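Local atomic coordinates of ancestral D-type dye decolorizing peroxidase (Geotrichum candidum, PDB entry 7ANV), a protein that probably uses a bound haem to oxidise dyes and other substrates with hydrogen peroxide, as an ancestral fungal D-type dye-decolorizing peroxidase. Residues 133-138 with 176-181; 107-112 with 127-132; 1-6 with 224-229; 14-19 with 49-54. All blocks are in the same frame, centred on the assembly; numbering follows the deposited sequence.

Interaction 1 (133-138 with 176-181); sequences PAFKEK and EVLTIQ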
loop_
_atom_site.group_PDB
_atom_site.type_symbol
_atom_site.label_atom_id
_atom_site.label_comp_id
_atom_site.label_asym_id
_atom_site.label_seq_id
_atom_site.Cartn_x
_atom_site.Cartn_y
_atom_site.Cartn_z
ATOM N N PRO A 133 -9.739 -18.350 1.774
ATOM C CA PRO A 133 -11.163 -18.541 2.069
ATOM C C PRO A 133 -11.830 -17.397 2.852
ATOM O O PRO A 133 -12.912 -17.016 2.500
ATOM C CB PRO A 133 -11.185 -19.829 2.903
ATOM C CG PRO A 133 -9.981 -20.597 2.409
ATOM C CD PRO A 133 -8.942 -19.547 2.068
ATOM N N ALA A 134 -11.153 -16.834 3.861
ATOM C CA ALA A 134 -11.727 -15.810 4.764
ATOM C C ALA A 134 -12.134 -14.572 3.961
ATOM O O ALA A 134 -13.136 -13.967 4.292
ATOM C CB ALA A 134 -10.753 -15.478 5.876
ATOM N N PHE A 135 -11.393 -14.221 2.905
ATOM C CA PHE A 135 -11.639 -13.002 2.098
ATOM C C PHE A 135 -12.686 -13.258 1.003
ATOM O O PHE A 135 -13.314 -12.308 0.460
ATOM C CB PHE A 135 -10.309 -12.550 1.506
ATOM C CG PHE A 135 -9.416 -11.861 2.500
ATOM C CD1 PHE A 135 -9.875 -10.737 3.161
ATOM C CD2 PHE A 135 -8.136 -12.309 2.756
ATOM C CE1 PHE A 135 -9.060 -10.066 4.053
ATOM C CE2 PHE A 135 -7.325 -11.638 3.658
ATOM C CZ PHE A 135 -7.789 -10.516 4.292
ATOM N N LYS A 136 -12.852 -14.541 0.689
ATOM C CA LYS A 136 -13.569 -15.027 -0.511
ATOM C C LYS A 136 -14.950 -15.448 -0.023
ATOM O O LYS A 136 -15.947 -14.999 -0.608
ATOM C CB LYS A 136 -12.736 -16.145 -1.154
ATOM C CG LYS A 136 -13.233 -16.670 -2.489
ATOM C CD LYS A 136 -12.848 -18.109 -2.764
ATOM C CE LYS A 136 -11.372 -18.268 -3.053
ATOM N NZ LYS A 136 -11.130 -19.191 -4.187
ATOM N N GLU A 137 -14.990 -16.220 1.065
ATOM C CA GLU A 137 -16.196 -16.948 1.545
ATOM C C GLU A 137 -17.019 -16.073 2.493
ATOM O O GLU A 137 -18.248 -16.225 2.509
ATOM C CB GLU A 137 -15.818 -18.237 2.288
ATOM C CG GLU A 137 -14.970 -19.209 1.480
ATOM C CD GLU A 137 -15.560 -19.670 0.161
ATOM O OE1 GLU A 137 -16.809 -19.713 0.037
ATOM O OE2 GLU A 137 -14.763 -19.986 -0.746
ATOM N N LYS A 138 -16.375 -15.179 3.239
ATOM C CA LYS A 138 -16.886 -14.778 4.573
ATOM C C LYS A 138 -17.304 -13.300 4.597
ATOM O O LYS A 138 -16.796 -12.524 3.761
ATOM C CB LYS A 138 -15.832 -15.192 5.603
ATOM C CG LYS A 138 -15.620 -16.705 5.680
ATOM C CD LYS A 138 -15.388 -17.259 7.079
ATOM C CE LYS A 138 -13.921 -17.481 7.395
ATOM N NZ LYS A 138 -13.656 -17.441 8.856
ATOM N N GLU A 176 -14.501 -13.332 15.247
ATOM C CA GLU A 176 -13.236 -13.221 14.475
ATOM C C GLU A 176 -13.402 -13.984 13.153
ATOM O O GLU A 176 -13.748 -15.184 13.203
ATOM C CB GLU A 176 -12.113 -13.789 15.324
ATOM C CG GLU A 176 -10.763 -13.785 14.627
ATOM C CD GLU A 176 -9.700 -14.543 15.387
ATOM O OE1 GLU A 176 -9.870 -14.744 16.638
ATOM O OE2 GLU A 176 -8.700 -14.915 14.736
ATOM N N VAL A 177 -13.153 -13.352 12.012
ATOM C CA VAL A 177 -13.156 -14.020 10.676
ATOM C C VAL A 177 -11.736 -14.450 10.363
ATOM O O VAL A 177 -11.509 -15.557 9.864
ATOM C CB VAL A 177 -13.700 -13.087 9.579
ATOM C CG1 VAL A 177 -13.683 -13.746 8.211
ATOM C CG2 VAL A 177 -15.085 -12.578 9.916
ATOM N N LEU A 178 -10.777 -13.589 10.681
ATOM C CA LEU A 178 -9.373 -13.805 10.290
ATOM C C LEU A 178 -8.525 -12.853 11.132
ATOM O O LEU A 178 -8.916 -11.670 11.303
ATOM C CB LEU A 178 -9.198 -13.529 8.787
ATOM C CG LEU A 178 -7.773 -13.646 8.247
ATOM C CD1 LEU A 178 -7.266 -15.082 8.278
ATOM C CD2 LEU A 178 -7.672 -13.089 6.834
ATOM N N THR A 179 -7.390 -13.349 11.598
ATOM C CA THR A 179 -6.336 -12.477 12.154
ATOM C C THR A 179 -5.077 -12.666 11.324
ATOM O O THR A 179 -4.750 -13.841 11.008
ATOM C CB THR A 179 -6.098 -12.788 13.633
ATOM O OG1 THR A 179 -7.364 -12.657 14.275
ATOM C CG2 THR A 179 -5.112 -11.845 14.276
ATOM N N ILE A 180 -4.416 -11.568 10.954
ATOM C CA ILE A 180 -3.136 -11.652 10.198
ATOM C C ILE A 180 -2.164 -10.791 10.989
ATOM O O ILE A 180 -2.473 -9.623 11.240
ATOM C CB ILE A 180 -3.248 -11.168 8.731
ATOM C CG1 ILE A 180 -4.522 -11.659 8.042
ATOM C CG2 ILE A 180 -1.972 -11.589 8.001
ATOM C CD1 ILE A 180 -4.727 -11.193 6.592
ATOM N N GLN A 181 -0.992 -11.318 11.241
ATOM C CA GLN A 181 0.093 -10.567 11.888
ATOM C C GLN A 181 1.145 -10.147 10.867
ATOM O O GLN A 181 1.635 -11.008 10.095
ATOM C CB GLN A 181 0.716 -11.450 12.963
ATOM C CG GLN A 181 1.804 -10.730 13.753
ATOM C CD GLN A 181 2.394 -11.667 14.770
ATOM O OE1 GLN A 181 1.672 -12.146 15.646
ATOM N NE2 GLN A 181 3.667 -12.025 14.604
#

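Interaction 2 (107-112 with 127-132); sequences GQLADA and FVPDWD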
loop_
_atom_site.group_PDB
_atom_site.type_symbol
_atom_site.label_atom_id
_atom_site.label_comp_id
_atom_site.label_asym_id
_atom_site.label_seq_id
_atom_site.Cartn_x
_atom_site.Cartn_y
_atom_site.Cartn_z
ATOM N N GLY A 107 -17.549 -3.794 -2.680
ATOM C CA GLY A 107 -16.595 -4.657 -1.966
ATOM C C GLY A 107 -15.475 -5.094 -2.885
ATOM O O GLY A 107 -15.657 -5.072 -4.135
ATOM N N GLN A 108 -14.343 -5.479 -2.331
ATOM C CA GLN A 108 -13.168 -5.819 -3.174
ATOM C C GLN A 108 -13.371 -7.119 -3.962
ATOM O O GLN A 108 -12.795 -7.250 -5.069
ATOM C CB GLN A 108 -11.917 -5.922 -2.316
ATOM C CG GLN A 108 -10.638 -5.872 -3.149
ATOM C CD GLN A 108 -9.409 -6.054 -2.297
ATOM O OE1 GLN A 108 -8.728 -7.082 -2.316
ATOM N NE2 GLN A 108 -9.149 -5.060 -1.475
ATOM N N LEU A 109 -14.121 -8.101 -3.429
ATOM C CA LEU A 109 -14.286 -9.387 -4.135
ATOM C C LEU A 109 -14.863 -9.122 -5.519
ATOM O O LEU A 109 -14.336 -9.699 -6.475
ATOM C CB LEU A 109 -15.171 -10.332 -3.318
ATOM C CG LEU A 109 -15.488 -11.683 -3.963
ATOM C CD1 LEU A 109 -14.241 -12.437 -4.328
ATOM C CD2 LEU A 109 -16.291 -12.545 -3.018
ATOM N N ALA A 110 -15.864 -8.243 -5.615
ATOM C CA ALA A 110 -16.513 -7.847 -6.873
ATOM C C ALA A 110 -15.496 -7.193 -7.836
ATOM O O ALA A 110 -15.733 -7.171 -9.065
ATOM C CB ALA A 110 -17.658 -6.917 -6.544
ATOM N N ASP A 111 -14.434 -6.594 -7.310
ATOM C CA ASP A 111 -13.440 -5.847 -8.119
ATOM C C ASP A 111 -12.267 -6.762 -8.501
ATOM O O ASP A 111 -11.437 -6.366 -9.362
ATOM C CB ASP A 111 -12.912 -4.662 -7.311
ATOM C CG ASP A 111 -12.262 -3.548 -8.108
ATOM O OD1 ASP A 111 -12.632 -3.334 -9.310
ATOM O OD2 ASP A 111 -11.442 -2.869 -7.512
ATOM N N ALA A 112 -12.155 -7.948 -7.922
ATOM C CA ALA A 112 -10.954 -8.803 -8.131
ATOM C C ALA A 112 -10.662 -9.039 -9.620
ATOM O O ALA A 112 -9.483 -9.027 -10.011
ATOM C CB ALA A 112 -11.105 -10.108 -7.406
ATOM N N PHE A 127 -16.769 -15.947 -12.360
ATOM C CA PHE A 127 -15.394 -15.594 -11.884
ATOM C C PHE A 127 -15.305 -15.549 -10.350
ATOM O O PHE A 127 -15.944 -14.679 -9.698
ATOM C CB PHE A 127 -14.877 -14.266 -12.456
ATOM C CG PHE A 127 -13.478 -13.923 -11.989
ATOM C CD1 PHE A 127 -13.260 -13.295 -10.773
ATOM C CD2 PHE A 127 -12.367 -14.274 -12.751
ATOM C CE1 PHE A 127 -11.970 -13.009 -10.330
ATOM C CE2 PHE A 127 -11.081 -14.015 -12.300
ATOM C CZ PHE A 127 -10.883 -13.378 -11.089
ATOM N N VAL A 128 -14.409 -16.373 -9.801
ATOM C CA VAL A 128 -14.039 -16.391 -8.357
ATOM C C VAL A 128 -12.524 -16.277 -8.267
ATOM O O VAL A 128 -11.809 -17.047 -8.899
ATOM C CB VAL A 128 -14.534 -17.664 -7.661
ATOM C CG1 VAL A 128 -14.377 -17.550 -6.157
ATOM C CG2 VAL A 128 -15.975 -17.971 -8.032
ATOM N N PRO A 129 -11.990 -15.289 -7.528
ATOM C CA PRO A 129 -10.544 -15.107 -7.450
ATOM C C PRO A 129 -9.925 -16.206 -6.600
ATOM O O PRO A 129 -10.632 -16.719 -5.734
ATOM C CB PRO A 129 -10.391 -13.761 -6.765
ATOM C CG PRO A 129 -11.626 -13.651 -5.899
ATOM C CD PRO A 129 -12.717 -14.281 -6.745
ATOM N N ASP A 130 -8.636 -16.477 -6.791
ATOM C CA ASP A 130 -7.903 -17.507 -6.005
ATOM C C ASP A 130 -7.483 -16.918 -4.649
ATOM O O ASP A 130 -6.281 -16.987 -4.297
ATOM C CB ASP A 130 -6.682 -18.033 -6.763
ATOM C CG ASP A 130 -7.022 -18.752 -8.050
ATOM O OD1 ASP A 130 -8.184 -19.219 -8.187
ATOM O OD2 ASP A 130 -6.122 -18.829 -8.914
ATOM N N TRP A 131 -8.441 -16.387 -3.891
ATOM C CA TRP A 131 -8.191 -15.725 -2.581
ATOM C C TRP A 131 -8.136 -16.738 -1.432
ATOM O O TRP A 131 -8.647 -17.886 -1.612
ATOM C CB TRP A 131 -9.301 -14.719 -2.341
ATOM C CG TRP A 131 -9.134 -13.439 -3.085
ATOM C CD1 TRP A 131 -8.205 -13.136 -4.045
ATOM C CD2 TRP A 131 -9.929 -12.258 -2.904
ATOM N NE1 TRP A 131 -8.405 -11.866 -4.500
ATOM C CE2 TRP A 131 -9.430 -11.297 -3.803
ATOM C CE3 TRP A 131 -10.998 -11.921 -2.073
ATOM C CZ2 TRP A 131 -9.959 -10.012 -3.863
ATOM C CZ3 TRP A 131 -11.530 -10.658 -2.140
ATOM C CH2 TRP A 131 -11.017 -9.726 -3.034
ATOM N N ASP A 132 -7.599 -16.336 -0.273
ATOM C CA ASP A 132 -7.746 -17.126 0.977
ATOM C C ASP A 132 -9.246 -17.203 1.260
ATOM O O ASP A 132 -9.963 -16.219 1.045
ATOM C CB ASP A 132 -6.974 -16.543 2.172
ATOM C CG ASP A 132 -5.457 -16.520 1.994
ATOM O OD1 ASP A 132 -4.959 -17.290 1.143
ATOM O OD2 ASP A 132 -4.789 -15.770 2.727
#

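Interaction 3 (1-6 with 224-229); sequences APLDLN and VILVGR. With SO4 (sulfate ion), chain F.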
loop_
_atom_site.group_PDB
_atom_site.type_symbol
_atom_site.label_atom_id
_atom_site.label_comp_id
_atom_site.label_asym_id
_atom_site.label_seq_id
_atom_site.Cartn_x
_atom_site.Cartn_y
_atom_site.Cartn_z
ATOM N N ALA A 1 -10.492 25.157 7.062
ATOM C CA ALA A 1 -10.110 25.201 8.507
ATOM C C ALA A 1 -8.887 24.319 8.746
ATOM O O ALA A 1 -8.640 23.368 7.982
ATOM C CB ALA A 1 -11.269 24.750 9.372
ATOM N N PRO A 2 -8.096 24.592 9.816
ATOM C CA PRO A 2 -6.968 23.733 10.155
ATOM C C PRO A 2 -7.504 22.314 10.419
ATOM O O PRO A 2 -8.679 22.125 10.713
ATOM C CB PRO A 2 -6.307 24.376 11.384
ATOM C CG PRO A 2 -7.350 25.364 11.917
ATOM C CD PRO A 2 -8.221 25.735 10.731
ATOM N N LEU A 3 -6.644 21.335 10.252
ATOM C CA LEU A 3 -7.014 19.933 10.555
ATOM C C LEU A 3 -7.056 19.755 12.068
ATOM O O LEU A 3 -6.123 20.259 12.762
ATOM C CB LEU A 3 -5.978 19.009 9.941
ATOM C CG LEU A 3 -5.842 19.097 8.437
ATOM C CD1 LEU A 3 -4.621 18.312 7.983
ATOM C CD2 LEU A 3 -7.097 18.588 7.757
ATOM N N ASP A 4 -8.082 19.076 12.572
ATOM C CA ASP A 4 -8.121 18.718 14.000
ATOM C C ASP A 4 -7.544 17.320 14.092
ATOM O O ASP A 4 -8.246 16.346 13.799
ATOM C CB ASP A 4 -9.511 18.847 14.588
ATOM C CG ASP A 4 -9.602 18.308 15.993
ATOM O OD1 ASP A 4 -8.506 18.021 16.663
ATOM O OD2 ASP A 4 -10.763 18.112 16.386
ATOM N N LEU A 5 -6.282 17.240 14.464
ATOM C CA LEU A 5 -5.581 15.945 14.406
ATOM C C LEU A 5 -6.085 15.025 15.518
ATOM O O LEU A 5 -5.811 13.845 15.426
ATOM C CB LEU A 5 -4.089 16.196 14.515
ATOM C CG LEU A 5 -3.452 17.024 13.404
ATOM C CD1 LEU A 5 -1.951 17.025 13.617
ATOM C CD2 LEU A 5 -3.800 16.501 12.040
ATOM N N ASN A 6 -6.808 15.536 16.521
ATOM C CA ASN A 6 -7.389 14.686 17.567
ATOM C C ASN A 6 -8.752 14.137 17.139
ATOM O O ASN A 6 -9.358 13.414 17.980
ATOM C CB ASN A 6 -7.484 15.389 18.913
ATOM C CG ASN A 6 -7.324 14.453 20.084
ATOM O OD1 ASN A 6 -6.625 13.430 20.048
ATOM N ND2 ASN A 6 -8.019 14.766 21.155
ATOM N N VAL A 224 -7.744 14.934 -0.653
ATOM C CA VAL A 224 -7.292 13.737 -1.384
ATOM C C VAL A 224 -7.293 12.526 -0.432
ATOM O O VAL A 224 -7.382 11.404 -0.921
ATOM C CB VAL A 224 -5.921 13.997 -2.000
ATOM C CG1 VAL A 224 -5.303 12.744 -2.557
ATOM C CG2 VAL A 224 -6.023 15.070 -3.067
ATOM N N ILE A 225 -7.110 12.759 0.860
ATOM C CA ILE A 225 -6.929 11.675 1.877
ATOM C C ILE A 225 -8.170 11.625 2.768
ATOM O O ILE A 225 -8.664 10.521 3.068
ATOM C CB ILE A 225 -5.633 11.879 2.683
ATOM C CG1 ILE A 225 -4.424 11.907 1.749
ATOM C CG2 ILE A 225 -5.511 10.780 3.746
ATOM C CD1 ILE A 225 -4.276 10.678 0.896
ATOM N N LEU A 226 -8.672 12.784 3.180
ATOM C CA LEU A 226 -9.767 12.896 4.169
ATOM C C LEU A 226 -11.075 13.300 3.506
ATOM O O LEU A 226 -11.117 14.340 2.806
ATOM C CB LEU A 226 -9.391 13.941 5.204
ATOM C CG LEU A 226 -8.176 13.630 6.070
ATOM C CD1 LEU A 226 -7.866 14.881 6.912
ATOM C CD2 LEU A 226 -8.374 12.404 6.938
ATOM N N VAL A 227 -12.099 12.479 3.682
ATOM C CA VAL A 227 -13.433 12.760 3.096
ATOM C C VAL A 227 -13.911 14.094 3.690
ATOM O O VAL A 227 -13.655 14.384 4.865
ATOM C CB VAL A 227 -14.402 11.588 3.353
ATOM C CG1 VAL A 227 -15.816 11.940 2.970
ATOM C CG2 VAL A 227 -13.962 10.346 2.621
ATOM N N GLY A 228 -14.450 14.962 2.852
ATOM C CA GLY A 228 -15.104 16.196 3.299
ATOM C C GLY A 228 -14.159 17.358 3.479
ATOM O O GLY A 228 -14.641 18.418 3.833
ATOM N N ARG A 229 -12.873 17.192 3.219
ATOM C CA ARG A 229 -11.906 18.301 3.302
ATOM C C ARG A 229 -11.622 18.829 1.895
ATOM O O ARG A 229 -11.978 18.188 0.880
ATOM C CB ARG A 229 -10.652 17.839 4.038
ATOM C CG ARG A 229 -10.847 17.667 5.534
ATOM C CD ARG A 229 -11.078 18.959 6.312
ATOM N NE ARG A 229 -10.992 18.620 7.722
ATOM C CZ ARG A 229 -10.688 19.442 8.708
ATOM N NH1 ARG A 229 -10.418 20.718 8.457
ATOM N NH2 ARG A 229 -10.665 18.984 9.949
HETATM S S SO4 F . -11.149 22.333 4.699
HETATM O O1 SO4 F . -9.998 21.501 4.418
HETATM O O2 SO4 F . -10.928 23.653 4.153
HETATM O O3 SO4 F . -11.326 22.430 6.118
HETATM O O4 SO4 F . -12.319 21.786 4.095
HETATM O O HOH W 1 -11.505 21.028 11.838
#

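Interaction 4 (14-19 with 49-54); sequences GGLPKK and AQVQKD. With SO4 (sulfate ion), chain H.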
loop_
_atom_site.group_PDB
_atom_site.type_symbol
_atom_site.label_atom_id
_atom_site.label_comp_id
_atom_site.label_asym_id
_atom_site.label_seq_id
_atom_site.Cartn_x
_atom_site.Cartn_y
_atom_site.Cartn_z
ATOM N N GLY A 14 0.228 10.636 9.716
ATOM C CA GLY A 14 1.318 10.240 10.625
ATOM C C GLY A 14 1.621 8.763 10.523
ATOM O O GLY A 14 2.765 8.405 10.188
ATOM N N GLY A 15 0.590 7.949 10.702
ATOM C CA GLY A 15 0.673 6.480 10.685
ATOM C C GLY A 15 1.075 5.896 12.019
ATOM O O GLY A 15 1.904 6.477 12.736
ATOM N N LEU A 16 0.483 4.752 12.365
ATOM C CA LEU A 16 0.790 4.076 13.647
ATOM C C LEU A 16 2.203 3.521 13.604
ATOM O O LEU A 16 2.538 2.756 12.717
ATOM C CB LEU A 16 -0.216 2.947 13.879
ATOM C CG LEU A 16 -1.683 3.340 13.899
ATOM C CD1 LEU A 16 -2.536 2.085 14.080
ATOM C CD2 LEU A 16 -1.940 4.337 15.000
ATOM N N PRO A 17 3.093 3.944 14.511
ATOM C CA PRO A 17 4.463 3.430 14.532
ATOM C C PRO A 17 4.450 1.970 14.989
ATOM O O PRO A 17 3.559 1.605 15.752
ATOM C CB PRO A 17 5.189 4.291 15.577
ATOM C CG PRO A 17 4.107 4.895 16.379
ATOM C CD PRO A 17 2.883 5.003 15.507
ATOM N N LYS A 18 5.359 1.157 14.464
ATOM C CA LYS A 18 5.232 -0.303 14.679
ATOM C C LYS A 18 6.522 -1.054 14.365
ATOM O O LYS A 18 7.272 -0.665 13.421
ATOM C CB LYS A 18 4.088 -0.815 13.802
ATOM C CG LYS A 18 4.329 -0.788 12.303
ATOM C CD LYS A 18 3.051 -0.823 11.504
ATOM C CE LYS A 18 3.256 -0.542 10.036
ATOM N NZ LYS A 18 1.962 -0.490 9.347
ATOM N N LYS A 19 6.714 -2.157 15.073
ATOM C CA LYS A 19 7.617 -3.265 14.653
ATOM C C LYS A 19 6.742 -4.463 14.254
ATOM O O LYS A 19 7.197 -5.317 13.529
ATOM C CB LYS A 19 8.563 -3.622 15.799
ATOM C CG LYS A 19 9.477 -2.460 16.193
ATOM C CD LYS A 19 10.635 -2.798 17.126
ATOM C CE LYS A 19 11.629 -1.639 17.199
ATOM N NZ LYS A 19 12.944 -2.033 17.772
ATOM N N ALA A 49 -3.081 13.172 16.521
ATOM C CA ALA A 49 -2.480 13.964 17.614
ATOM C C ALA A 49 -1.626 13.034 18.492
ATOM O O ALA A 49 -0.460 13.389 18.800
ATOM C CB ALA A 49 -3.552 14.705 18.414
ATOM N N GLN A 50 -2.175 11.887 18.919
ATOM C CA GLN A 50 -1.464 10.960 19.815
ATOM C C GLN A 50 -0.275 10.357 19.069
ATOM O O GLN A 50 0.794 10.233 19.648
ATOM C CB GLN A 50 -2.374 9.852 20.325
ATOM C CG GLN A 50 -1.659 8.956 21.327
ATOM C CD GLN A 50 -1.180 9.711 22.540
ATOM O OE1 GLN A 50 -1.871 10.558 23.091
ATOM N NE2 GLN A 50 0.027 9.414 22.975
ATOM N N VAL A 51 -0.434 10.016 17.801
ATOM C CA VAL A 51 0.725 9.486 17.010
ATOM C C VAL A 51 1.890 10.477 17.020
ATOM O O VAL A 51 3.055 10.071 17.154
ATOM C CB VAL A 51 0.298 9.141 15.572
ATOM C CG1 VAL A 51 1.474 9.085 14.602
ATOM C CG2 VAL A 51 -0.481 7.868 15.537
ATOM N N GLN A 52 1.607 11.759 16.847
ATOM C CA GLN A 52 2.674 12.787 16.805
ATOM C C GLN A 52 3.369 12.835 18.161
ATOM O O GLN A 52 4.600 12.971 18.184
ATOM C CB GLN A 52 2.116 14.141 16.374
ATOM C CG GLN A 52 1.616 14.111 14.950
ATOM C CD GLN A 52 2.724 13.863 13.964
ATOM O OE1 GLN A 52 2.954 12.734 13.507
ATOM N NE2 GLN A 52 3.341 14.947 13.563
ATOM N N LYS A 53 2.615 12.712 19.248
ATOM C CA LYS A 53 3.225 12.568 20.587
ATOM C C LYS A 53 4.063 11.302 20.660
ATOM O O LYS A 53 5.185 11.389 21.170
ATOM C CB LYS A 53 2.149 12.384 21.636
ATOM C CG LYS A 53 1.768 13.631 22.332
ATOM C CD LYS A 53 0.984 13.336 23.561
ATOM C CE LYS A 53 0.291 14.596 23.971
ATOM N NZ LYS A 53 1.284 15.643 24.322
ATOM N N ASP A 54 3.513 10.175 20.226
ATOM C CA ASP A 54 4.189 8.847 20.277
ATOM C C ASP A 54 5.505 8.896 19.484
ATOM O O ASP A 54 6.513 8.385 19.973
ATOM C CB ASP A 54 3.302 7.756 19.708
ATOM C CG ASP A 54 2.100 7.409 20.569
ATOM O OD1 ASP A 54 2.055 7.859 21.749
ATOM O OD2 ASP A 54 1.217 6.704 20.035
HETATM S S SO4 H . 7.577 3.655 12.075
HETATM O O1 SO4 H . 8.555 3.261 11.096
HETATM O O2 SO4 H . 6.594 4.503 11.449
HETATM O O3 SO4 H . 8.220 4.379 13.144
HETATM O O4 SO4 H . 6.942 2.482 12.613
#

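Interaction 1 (133-138 with 176-181)
Apolar packing joins Ala134 and Phe135 of the short helix 133-137 to one flank of the strand that carries Val177, Leu178 and Ile180. Ala134 CB lies 3.8 Å from Leu178 CB and also touches Val177 CG1. The Phe135 ring crosses the Leu178 side chain at about a right angle, its CE2 3.5 Å from Leu178 CD2. Ile180 instead meets the ring tip to tip, with CD1 at the ring edge, 3.9 Å from Phe135 CZ. The strand is an outermost one in the four-stranded antiparallel sheet of the ferredoxin-like half formed by the first DyP domain. Val177 and Leu178 form a classic beta bulge opposite Phe25 of strand 20-28, and both point toward the helix. Phe25 also packs edge-to-face with Phe135.

The polar part of the contact belongs to Lys138, just beyond the helix. Its chain, bent at chi2 (-142°) and chi3, slides past Val177 in the opposite direction, with Lys138 CB 3.7 Å from Val177 CG1. The ammonium then donates from NZ to Val177 O over 3.0 Å, in the carbonyl plane and on a lone pair (C=O...N angle 124°). Lys138 is exposed and poorly ordered, which suggests that this bond is less firmly fixed than the apolar contacts.

Interaction 2 (107-112 with 127-132)
Gln108 meets the Trp131 indole obliquely with its amide oxygen, OE1 lying 3.5 Å from Trp131 CZ2. The amide and ring planes are 90° apart, and the amide is held from elsewhere: OE1 accepts from Arg252 NH1 while NE2 donates to Phe251 O. Next along the helix, Leu109 brings its backbone to the indole, with CA 3.5 Å from Trp131 CH2. Its CG is anti to the backbone N (chi1 177°), and CD1 lies over one face of the six-membered ring in a CH-pi contact, 4.3 Å from the centroid. The same methyl presses on Pro129, where Leu109 CD1 to Pro129 CG is 3.3 Å, tighter than a usual van der Waals contact. Pro129 CG lies over that indole face too. One turn on from Leu109, Ala112 CB sits among three side chains: Trp131 CZ2 at 3.7 Å, Pro129 CB at 3.8 Å and, more distantly, the edge of the Phe127 ring. Trp131 NE1 donates to Asp117 OD2, which helps hold the indole in place. Loop 127-132 thus lies against helix 108-115 and leads into helix 133-137, while Asp132 pairs with Arg469 of strand 466-476 through the backbone and with Lys253 of strand 247-256 by a salt bridge.

Interaction 3 (1-6 with 224-229)
Arg229 reaches across to the N-terminal residues Ala1 to Asp4, close to a sulfate ion probably taken up from the crystallisation liquor. CG is anti to the carbonyl carbon (chi1 -73°) and the chain bends at chi2. CB and CG pass sulfate O1, and CD comes to 3.3 Å from the same O1. NE forms a salt bridge with Asp245 OD1. At CZ the guanidinium has Leu3 CD2 over the centre of one face, 3.8 Å away, and that methyl also packs on Leu226 CD1. NH1 donates to Pro2 O over 3.2 Å, from above the carbonyl plane, and to sulfate O3 over 3.0 Å. The N-terminal amine also reaches this oxygen, Ala1 N to sulfate O3 being 3.0 Å, so two groups that are probably both positive share one anion. NH2 donates to a water at 2.9 Å, which in turn donates to Pro2 O. Asp4 N lies 3.7 Å from NH2 and is buried without a partner in the model. An alanine in place of Arg229 would probably leave Asp245 without its charge partner, Pro2 O without its direct donor and the Leu3 methyl without the flat group it covers, setting the N-terminus freer to move. The arginine closes a type II beta turn, Leu226 to Arg229, in the loop between strands 219-220 and 247-256. From Asp4, whose OD1 accepts from Asn6 N in an Asx turn, the N-terminal segment runs on to helix 48-59, where Leu5 is backbone-bonded to Ala49.

Interaction 4 (14-19 with 49-54)
Val51, the residue most covered here, points from helix 48-59 into the loop that leads to strand 20-28. Its two methyls divide the work. CG1, anti to the backbone N (chi1 159°), presses on the backbone of Gly14 and Gly15, with Val51 CG1 3.2 Å from Gly15 O and 4.1 Å from Gly14 C. CG2 turns to Leu16, whose side chain crosses the valine at about a right angle and brings CD2 to 3.9 Å. Gly15 O also accepts from Arg55 NH2, so a methyl and a guanidinium meet the same carbonyl oxygen. An alanine in place of Val51 would probably open a gap beside Gly15 O and leave the Leu16 methyl without its partner on the helix.

The helix lies on the first DyP domain, in the connection between strands 20-28 and 78-84 of its antiparallel sheet, and loop 14-19 runs past it into strand 20-28. Pro17, second in buried area, brings its ring to the helix more loosely: Pro17 CD lies 4.4 Å from Val51 CG1, and CG a similar distance from Asp54 CB. Beyond the proline, Lys18 N donates to a sulfate oxygen, O4, over 2.8 Å; the ion probably comes from the crystallisation liquor and is also bound by Arg55 NH2. Gly14 has positive phi (91°), and a beta carbon there would clash with Val51 CG1.

Overall arrangement
Along the chain the order is interaction 4, then 2, then 1, while interaction 3 spans them all by joining the N-terminus to residues 224-229. Interactions 1, 2 and 4 lie within the first DyP domain. Interactions 1 and 2 adjoin, their centres 13 Å apart, and together hold helix 133-137 and the loop before it against strand 174-183 and helix 108-115. The side chain of Gln108 is about 9 Å from the haem, that of Ile180 about 13 Å. Interactions 3 and 4, centres 17 Å apart, tie the N-terminal loops to helix 48-59. Interactions 2 and 4 lie about 32 Å apart between centres, but 1 and 4 come within about 8 Å at their nearest atoms, without touching.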